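Local coordinates for protein lipoteichoic acid primase (Listeria monocytogenes, PDB 4UOP) that belongs to the sulfatase family, as the extracellular catalytic domain of a lipoteichoic acid primase that carries a bound magnesium ion, at residues H154-D157 / A158-N162. Residues are numbered along the deposited sequence; the frame is centred on the assembly and turned at random.
Sequences HTND and ASFYN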
loop_
_atom_site.group_PDB
_atom_site.type_symbol
_atom_site.label_atom_id
_atom_site.label_comp_id
_atom_site.label_asym_id
_atom_site.label_seq_id
_atom_site.Cartn_x
_atom_site.Cartn_y
_atom_site.Cartn_z
ATOM N N HIS B 154 -9.148 -18.061 -14.740
ATOM C CA HIS B 154 -9.767 -17.485 -13.549
ATOM C C HIS B 154 -11.171 -17.057 -13.932
ATOM O O HIS B 154 -11.350 -16.516 -15.019
ATOM C CB HIS B 154 -8.953 -16.295 -13.063
ATOM C CG HIS B 154 -9.495 -15.650 -11.823
ATOM N ND1 HIS B 154 -9.581 -16.306 -10.612
ATOM C CD2 HIS B 154 -9.969 -14.402 -11.608
ATOM C CE1 HIS B 154 -10.072 -15.485 -9.702
ATOM N NE2 HIS B 154 -10.324 -14.324 -10.283
ATOM N N THR B 155 -12.159 -17.306 -13.068
ATOM C CA THR B 155 -13.564 -17.151 -13.473
ATOM C C THR B 155 -14.106 -15.724 -13.370
ATOM O O THR B 155 -15.217 -15.471 -13.845
ATOM C CB THR B 155 -14.519 -18.104 -12.720
ATOM O OG1 THR B 155 -14.577 -17.744 -11.336
ATOM C CG2 THR B 155 -14.075 -19.564 -12.863
ATOM N N ASN B 156 -13.342 -14.803 -12.794
ATOM C CA ASN B 156 -13.737 -13.395 -12.784
ATOM C C ASN B 156 -13.243 -12.627 -14.024
ATOM O O ASN B 156 -12.465 -13.149 -14.830
ATOM C CB ASN B 156 -13.220 -12.711 -11.520
ATOM C CG ASN B 156 -14.180 -11.669 -10.978
ATOM O OD1 ASN B 156 -15.108 -11.221 -11.665
ATOM N ND2 ASN B 156 -13.953 -11.267 -9.731
ATOM N N ASP B 157 -13.701 -11.388 -14.167
ATOM C CA ASP B 157 -13.343 -10.561 -15.322
ATOM C C ASP B 157 -11.879 -10.120 -15.267
ATOM O O ASP B 157 -11.401 -9.683 -14.235
ATOM C CB ASP B 157 -14.257 -9.333 -15.407
ATOM C CG ASP B 157 -15.714 -9.704 -15.698
ATOM O OD1 ASP B 157 -16.026 -10.084 -16.852
ATOM O OD2 ASP B 157 -16.561 -9.609 -14.780
ATOM N N ALA B 158 -11.183 -10.230 -16.391
ATOM C CA ALA B 158 -9.743 -9.971 -16.446
ATOM C C ALA B 158 -9.383 -8.486 -16.357
ATOM O O ALA B 158 -8.204 -8.155 -16.208
ATOM C CB ALA B 158 -9.145 -10.570 -17.708
ATOM N N SER B 159 -10.370 -7.591 -16.416
ATOM C CA SER B 159 -10.106 -6.188 -16.057
ATOM C C SER B 159 -9.599 -6.023 -14.604
ATOM O O SER B 159 -8.872 -5.074 -14.307
ATOM C CB SER B 159 -11.357 -5.324 -16.266
ATOM O OG SER B 159 -12.430 -5.793 -15.472
ATOM N N PHE B 160 -9.980 -6.936 -13.705
ATOM C CA PHE B 160 -9.528 -6.879 -12.300
ATOM C C PHE B 160 -8.000 -6.908 -12.207
ATOM O O PHE B 160 -7.346 -7.794 -12.773
ATOM C CB PHE B 160 -10.029 -8.074 -11.479
ATOM C CG PHE B 160 -11.312 -7.873 -10.738
ATOM C CD1 PHE B 160 -12.526 -8.195 -11.337
ATOM C CD2 PHE B 160 -11.309 -7.482 -9.405
ATOM C CE1 PHE B 160 -13.723 -8.069 -10.641
ATOM C CE2 PHE B 160 -12.497 -7.359 -8.701
ATOM C CZ PHE B 160 -13.706 -7.651 -9.322
ATOM N N TYR B 161 -7.455 -5.951 -11.468
ATOM C CA TYR B 161 -6.010 -5.815 -11.254
ATOM C C TYR B 161 -5.205 -5.698 -12.551
ATOM O O TYR B 161 -4.013 -6.017 -12.569
ATOM C CB TYR B 161 -5.459 -6.990 -10.424
ATOM C CG TYR B 161 -6.336 -7.411 -9.266
ATOM C CD1 TYR B 161 -6.793 -6.482 -8.337
ATOM C CD2 TYR B 161 -6.704 -8.743 -9.099
ATOM C CE1 TYR B 161 -7.599 -6.871 -7.278
ATOM C CE2 TYR B 161 -7.503 -9.147 -8.035
ATOM C CZ TYR B 161 -7.956 -8.209 -7.133
ATOM O OH TYR B 161 -8.748 -8.630 -6.080
ATOM N N ASN B 162 -5.849 -5.241 -13.622
ATOM C CA ASN B 162 -5.177 -5.058 -14.899
ATOM C C ASN B 162 -4.669 -6.391 -15.490
ATOM O O ASN B 162 -3.694 -6.401 -16.231
ATOM C CB ASN B 162 -4.015 -4.074 -14.732
ATOM C CG ASN B 162 -3.539 -3.490 -16.044
ATOM O OD1 ASN B 162 -4.340 -3.148 -16.896
ATOM N ND2 ASN B 162 -2.224 -3.355 -16.201
#
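Asn156 brings its amide ND2 over one face of the Phe160 ring, near the CE1 rim, four residues further along the same loop. The amide nitrogen makes the closest approach, with ND2 of Asn156 3.3 Å from CE1 of Phe160, and the contact runs on to CZ; OD1 stands 3.6 Å from the same CE1. Amide and ring planes are inclined by 42°, so the amide is tilted against the ring, ND2 over the CE1–CZ rim and OD1 beyond it. A bond at its other end helps to orient the amide, with ND2 turned to the ring: OD1 of Asn156 accepts the backbone N-H of Asp157 (2.9 Å), a donor that is tilted from the carbonyl plane and comes in nearly at right angles to the C=O.

What brings the two side chains together is a type I beta turn from Asp157 to Phe160, closed by the bond from N of Phe160 to O of Asp157 (3.1 Å, N-H...O angle 160°). That same carbonyl oxygen also lies in the ring plane at the edge of Phe160, 3.4 Å from CD1. Asp157 holds CG anti to its carbonyl carbon (chi1 -66°), and its carboxylate leads off the turn toward Arg178, a long and weak ion pair, while at the turn's second position the backbone N of Ala158 is hydrogen-bonded to OD2 of Asp177.

The side chain of Phe160 lies about 10 Å from the bound magnesium ion and also packs against Glu296 of the second subunit. The loop joins strand 149-153 of the mixed sheet to helix 163-169, on which Ala158 packs at Asp164, while Asn156 rests on helix 178-181.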